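Local coordinates for ferrous iron uptake transporter protein B (Streptococcus thermophilus, PDB 3TAH), which probably drives ferrous iron uptake across the cell membrane at the expense of GTP, this construct being its cytosolic nucleotide-binding G-protein and helical domains, at residues T91-R95 / I253-C257; A13-L19 / A113-I117. The protein carries 1 engineered substitution. All coordinates share one frame; numbering follows the deposited sequence.

Contact 1 (T91-R95 / I253-C257); sequences TNLER and IERVC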
loop_
_atom_site.group_PDB
_atom_site.type_symbol
_atom_site.label_atom_id
_atom_site.label_comp_id
_atom_site.label_asym_id
_atom_site.label_seq_id
_atom_site.Cartn_x
_atom_site.Cartn_y
_atom_site.Cartn_z
ATOM N N THR A 91 10.721 13.582 2.967
ATOM C CA THR A 91 10.864 14.529 4.084
ATOM C C THR A 91 9.889 14.239 5.231
ATOM O O THR A 91 9.920 14.906 6.255
ATOM C CB THR A 91 10.670 15.999 3.639
ATOM O OG1 THR A 91 9.272 16.276 3.464
ATOM C CG2 THR A 91 11.439 16.303 2.351
ATOM N N ASN A 92 9.018 13.252 5.053
ATOM C CA ASN A 92 8.057 12.854 6.070
ATOM C C ASN A 92 7.873 11.344 6.016
ATOM O O ASN A 92 6.749 10.828 5.934
ATOM C CB ASN A 92 6.764 13.570 5.743
ATOM C CG ASN A 92 5.729 13.436 6.806
ATOM O OD1 ASN A 92 4.545 13.451 6.491
ATOM N ND2 ASN A 92 6.141 13.301 8.059
ATOM N N LEU A 93 9.000 10.652 6.064
ATOM C CA LEU A 93 9.065 9.222 5.717
ATOM C C LEU A 93 8.168 8.317 6.561
ATOM O O LEU A 93 7.342 7.584 6.013
ATOM C CB LEU A 93 10.515 8.730 5.794
ATOM C CG LEU A 93 10.804 7.301 5.327
ATOM C CD1 LEU A 93 10.315 7.075 3.893
ATOM C CD2 LEU A 93 12.288 7.029 5.434
ATOM N N GLU A 94 8.319 8.364 7.881
ATOM C CA GLU A 94 7.559 7.456 8.749
ATOM C C GLU A 94 6.042 7.578 8.562
ATOM O O GLU A 94 5.353 6.555 8.465
ATOM C CB GLU A 94 7.976 7.610 10.220
ATOM C CG GLU A 94 9.417 7.137 10.447
ATOM C CD GLU A 94 9.805 6.961 11.904
ATOM O OE1 GLU A 94 8.942 7.096 12.801
ATOM O OE2 GLU A 94 11.000 6.675 12.145
ATOM N N ARG A 95 5.534 8.809 8.508
ATOM C CA ARG A 95 4.106 9.066 8.297
ATOM C C ARG A 95 3.616 8.505 6.959
ATOM O O ARG A 95 2.530 7.947 6.907
ATOM C CB ARG A 95 3.767 10.566 8.373
ATOM C CG ARG A 95 2.262 10.876 8.175
ATOM C CD ARG A 95 1.853 12.325 8.533
ATOM N NE ARG A 95 2.339 13.299 7.560
ATOM C CZ ARG A 95 2.434 14.620 7.757
ATOM N NH1 ARG A 95 2.075 15.189 8.902
ATOM N NH2 ARG A 95 2.907 15.392 6.778
ATOM N N ILE A 253 7.775 0.298 10.981
ATOM C CA ILE A 253 8.284 1.472 10.257
ATOM C C ILE A 253 9.498 2.084 10.964
ATOM O O ILE A 253 10.503 2.371 10.313
ATOM C CB ILE A 253 7.190 2.530 10.059
ATOM C CG1 ILE A 253 6.119 2.016 9.101
ATOM C CG2 ILE A 253 7.762 3.848 9.499
ATOM C CD1 ILE A 253 4.839 2.818 9.182
ATOM N N GLU A 254 9.405 2.274 12.278
ATOM C CA GLU A 254 10.542 2.812 13.031
ATOM C C GLU A 254 11.781 1.921 12.947
ATOM O O GLU A 254 12.903 2.445 12.763
ATOM C CB GLU A 254 10.158 3.077 14.495
ATOM C CG GLU A 254 9.139 4.196 14.647
ATOM C CD GLU A 254 8.846 4.572 16.079
ATOM O OE1 GLU A 254 9.707 4.369 16.974
ATOM O OE2 GLU A 254 7.738 5.098 16.303
ATOM N N ARG A 255 11.582 0.604 13.081
ATOM C CA ARG A 255 12.664 -0.384 12.976
ATOM C C ARG A 255 13.323 -0.317 11.608
ATOM O O ARG A 255 14.547 -0.235 11.502
ATOM C CB ARG A 255 12.161 -1.815 13.230
ATOM C CG ARG A 255 11.808 -2.160 14.675
ATOM C CD ARG A 255 11.648 -3.682 14.887
ATOM N NE ARG A 255 10.568 -4.314 14.105
ATOM C CZ ARG A 255 9.281 -4.401 14.446
ATOM N NH1 ARG A 255 8.817 -3.881 15.577
ATOM N NH2 ARG A 255 8.422 -5.019 13.621
ATOM N N VAL A 256 12.510 -0.316 10.553
ATOM C CA VAL A 256 13.027 -0.203 9.192
ATOM C C VAL A 256 13.820 1.090 9.003
ATOM O O VAL A 256 14.956 1.052 8.495
ATOM C CB VAL A 256 11.893 -0.271 8.142
ATOM C CG1 VAL A 256 12.446 0.058 6.756
ATOM C CG2 VAL A 256 11.225 -1.651 8.171
ATOM N N CYS A 257 13.249 2.223 9.410
ATOM C CA CYS A 257 13.918 3.515 9.213
ATOM C C CYS A 257 15.225 3.614 10.007
ATOM O O CYS A 257 16.197 4.176 9.510
ATOM C CB CYS A 257 12.985 4.690 9.509
ATOM S SG CYS A 257 11.607 4.781 8.335
HETATM O O HOH W 1 13.424 4.977 13.265
#
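The first turn of helix 93-105 meets helix 241-259 near its C-terminal end, the CA atoms of E94 and I253 lying 6.2 Å apart. With E94 CG set beside its own backbone N (chi1 -67°) and the chain extended beyond it, the side chain runs across the partner helix. Its CG rests 3.8 Å from I253 CG2 and equally far from C257 SG, while I253 CG2 also reaches E94 CA at 3.7 Å. Beside it, L93 brings CD2 to 3.7 Å from SG of the buried C257, an apolar touch that L97, one turn on, extends against both I253 and C257. At the outer margin the E94 and E254 side chains cross at about a right angle, their carboxylate planes only 17° apart, with E94 OE1 3.4 Å from E254 CG. The two acids come near each other, E94 OE1 to E254 OE2 4.2 Å, a proximity of like charges that would tend to raise the pKa of one or both. One water bridges the segments, donating to E94 OE2 and, at 2.6 Å, to E254 O. Such helix-on-helix packing, apolar inside and water-bridged at its margin, joins the G domain to the C-terminal helix of FeoB's cytosolic helical domain.

Contact 2 (A13-L19 / A113-I117); sequences ASGKTSL and ALNMI. Engineered in segment 13-19: A13 (natural residue Asn). With BGO (3'-O-(N-methylanthraniloyl)guanosine-5'-diphosphate), chain C.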
loop_
_atom_site.group_PDB
_atom_site.type_symbol
_atom_site.label_atom_id
_atom_site.label_comp_id
_atom_site.label_asym_id
_atom_site.label_seq_id
_atom_site.Cartn_x
_atom_site.Cartn_y
_atom_site.Cartn_z
ATOM N N ALA A 13 -0.205 15.579 -1.037
ATOM C CA ALA A 13 0.972 16.452 -1.014
ATOM C C ALA A 13 2.289 15.680 -1.001
ATOM O O ALA A 13 3.292 16.176 -0.514
ATOM C CB ALA A 13 0.897 17.453 0.177
ATOM N N SER A 14 2.290 14.457 -1.529
ATOM C CA SER A 14 3.504 13.667 -1.618
ATOM C C SER A 14 4.217 13.898 -2.943
ATOM O O SER A 14 5.352 13.463 -3.122
ATOM C CB SER A 14 3.193 12.177 -1.435
ATOM O OG SER A 14 2.367 11.683 -2.465
ATOM N N GLY A 15 3.546 14.579 -3.867
ATOM C CA GLY A 15 4.060 14.800 -5.219
ATOM C C GLY A 15 3.482 13.834 -6.239
ATOM O O GLY A 15 4.018 13.698 -7.344
ATOM N N LYS A 16 2.377 13.169 -5.887
ATOM C CA LYS A 16 1.793 12.165 -6.772
ATOM C C LYS A 16 1.297 12.798 -8.079
ATOM O O LYS A 16 1.582 12.271 -9.148
ATOM C CB LYS A 16 0.675 11.386 -6.066
ATOM C CG LYS A 16 -0.063 10.409 -6.981
ATOM C CD LYS A 16 -1.004 9.511 -6.217
ATOM C CE LYS A 16 -2.175 10.261 -5.640
ATOM N NZ LYS A 16 -3.068 10.827 -6.697
ATOM N N THR A 17 0.574 13.915 -7.994
ATOM C CA THR A 17 0.086 14.602 -9.187
ATOM C C THR A 17 1.242 15.095 -10.049
ATOM O O THR A 17 1.207 14.945 -11.276
ATOM C CB THR A 17 -0.804 15.825 -8.857
ATOM O OG1 THR A 17 -1.925 15.403 -8.077
ATOM C CG2 THR A 17 -1.304 16.485 -10.127
ATOM N N SER A 18 2.253 15.679 -9.406
ATOM C CA SER A 18 3.430 16.168 -10.109
ATOM C C SER A 18 4.095 15.046 -10.887
ATOM O O SER A 18 4.459 15.247 -12.045
ATOM C CB SER A 18 4.440 16.805 -9.152
ATOM O OG SER A 18 3.900 17.960 -8.531
ATOM N N LEU A 19 4.257 13.874 -10.259
ATOM C CA LEU A 19 4.841 12.718 -10.956
ATOM C C LEU A 19 3.890 12.174 -12.018
ATOM O O LEU A 19 4.316 11.847 -13.109
ATOM C CB LEU A 19 5.226 11.594 -9.992
ATOM C CG LEU A 19 6.390 11.903 -9.059
ATOM C CD1 LEU A 19 6.547 10.821 -7.988
ATOM C CD2 LEU A 19 7.691 12.064 -9.819
ATOM N N ALA A 113 8.473 5.302 -5.234
ATOM C CA ALA A 113 9.133 6.516 -5.721
ATOM C C ALA A 113 9.334 7.328 -4.449
ATOM O O ALA A 113 8.382 7.856 -3.886
ATOM C CB ALA A 113 8.279 7.287 -6.744
ATOM N N LEU A 114 10.584 7.408 -4.005
ATOM C CA LEU A 114 10.948 8.109 -2.793
ATOM C C LEU A 114 11.164 9.537 -3.264
ATOM O O LEU A 114 12.288 9.910 -3.633
ATOM C CB LEU A 114 12.196 7.483 -2.158
ATOM C CG LEU A 114 12.713 8.144 -0.870
ATOM C CD1 LEU A 114 11.684 7.987 0.239
ATOM C CD2 LEU A 114 14.057 7.588 -0.414
ATOM N N ASN A 115 10.065 10.301 -3.243
ATOM C CA ASN A 115 9.950 11.618 -3.869
ATOM C C ASN A 115 10.361 12.748 -2.905
ATOM O O ASN A 115 10.545 12.511 -1.710
ATOM C CB ASN A 115 8.523 11.784 -4.445
ATOM C CG ASN A 115 8.399 12.937 -5.437
ATOM O OD1 ASN A 115 9.195 13.061 -6.367
ATOM N ND2 ASN A 115 7.390 13.784 -5.244
ATOM N N MET A 116 10.515 13.970 -3.412
ATOM C CA MET A 116 10.983 15.115 -2.614
ATOM C C MET A 116 12.427 14.946 -2.167
ATOM O O MET A 116 12.840 15.565 -1.182
ATOM C CB MET A 116 10.136 15.337 -1.363
ATOM C CG MET A 116 8.669 15.498 -1.632
ATOM S SD MET A 116 8.308 17.217 -2.017
ATOM C CE MET A 116 6.566 17.054 -2.372
ATOM N N ILE A 117 13.194 14.123 -2.883
ATOM C CA ILE A 117 14.564 13.814 -2.482
ATOM C C ILE A 117 15.463 15.072 -2.506
ATOM O O ILE A 117 16.422 15.185 -1.726
ATOM C CB ILE A 117 15.144 12.622 -3.324
ATOM C CG1 ILE A 117 16.147 11.824 -2.491
ATOM C CG2 ILE A 117 15.743 13.091 -4.661
ATOM C CD1 ILE A 117 15.494 11.035 -1.348
HETATM C "C'" BGO C . 3.382 23.346 -5.169
HETATM N N1 BGO C . 10.427 18.122 -5.000
HETATM C C2 BGO C . 10.007 19.407 -4.590
HETATM N N2 BGO C . 10.898 20.285 -4.147
HETATM N N3 BGO C . 8.704 19.729 -4.642
HETATM C C4 BGO C . 7.812 18.826 -5.100
HETATM C C5 BGO C . 8.169 17.538 -5.521
HETATM C C6 BGO C . 9.514 17.174 -5.476
HETATM O O6 BGO C . 9.912 16.058 -5.836
HETATM N N7 BGO C . 7.045 16.930 -5.902
HETATM C C8 BGO C . 6.014 17.762 -5.736
HETATM N N9 BGO C . 6.502 18.912 -5.253
HETATM P PA BGO C . 1.522 17.475 -5.584
HETATM P PB BGO C . -0.178 15.330 -4.581
HETATM C "C1'" BGO C . 3.739 24.772 -4.696
HETATM O "O1'" BGO C . 2.729 23.165 -6.188
HETATM O O1A BGO C . 1.966 16.779 -6.796
HETATM C C1B BGO C . 5.836 20.121 -4.876
HETATM O O1B BGO C . 0.318 14.114 -3.936
HETATM C "C2'" BGO C . 3.532 25.885 -5.525
HETATM N "N2'" BGO C . 3.012 25.777 -6.751
HETATM O "O2'" BGO C . 5.112 21.413 -6.702
HETATM O O2A BGO C . 0.410 18.479 -5.666
HETATM C C2B BGO C . 4.699 20.579 -5.638
HETATM O O2B BGO C . -0.547 15.182 -5.977
HETATM C "C3'" BGO C . 3.878 27.143 -5.043
HETATM O "O3'" BGO C . 3.797 22.310 -4.492
HETATM O O3A BGO C . 1.067 16.392 -4.460
HETATM C C3B BGO C . 3.432 21.040 -5.067
HETATM O O3B BGO C . -1.213 16.046 -3.767
HETATM C "C4'" BGO C . 4.425 27.296 -3.783
HETATM O "O4'" BGO C . 5.050 19.765 -3.682
HETATM C C4B BGO C . 3.596 20.213 -3.794
HETATM C "C5'" BGO C . 4.636 26.201 -2.955
HETATM O "O5'" BGO C . 2.801 18.181 -4.908
HETATM C C5B BGO C . 2.707 18.960 -3.705
HETATM C "C6'" BGO C . 4.289 24.927 -3.420
HETATM C "CM'" BGO C . 2.329 26.890 -7.437
#
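The guanine-nucleotide pocket of this G domain brings the phosphate-binding loop against the end of strand 110-115, where N115 meets S14. N115 ND2 donates to S14 O at 3.0 Å in a nearly straight bond (173°), the acceptor lying in the amide plane and the donor on a lone pair of the carbonyl. The same nitrogen bonds N7 of the bound mant-GDP at 3.2 Å, so one amide ties loop and base together. With CG anti to the backbone N (chi1 -164°), the N115 amide is directed at the loop; its OD1 is held by T143, which helps fix the flip of the group. This is the P-loop (Walker A) facing the NxxD motif of the G-protein fold, whose D118 also bonds the nucleotide. Close approach is possible because G15 has no side chain, its CA lying 3.5 Å from N115 ND2. L19, coming from the opposite direction, packs CD1 3.8 Å from N115 CG and 4.1 Å from A113 CB. In the conformer modelled here, one of two and so tentative, M116 SD lies 3.5 Å from C5 of the nucleotide. Backbone amides from the engineered A13 to S18 surround the phosphates, T17 N reaching O2B of the nucleotide at 2.6 Å.

The centres of contacts 1 and 2 lie 16 Å apart, and their segments alternate along the chain: 13-19, 91-95, 113-117, then 253-257. Contact 2 lies at the C-terminal ends of the strands of the central sheet, where the nucleotide binds and helix 16-24 faces the end of strand 110-115. Contact 1 lies where helix 93-105, the element preceding that strand, meets the last helix of the helical domain. The two touch directly: L93 CD1 packs 4.0 Å from L114 CD1, and T91 CG2 lies 3.9 Å from M116 O. The segment that contacts the guanine and the junction with the last helix are thus neighbours through residues 91-93.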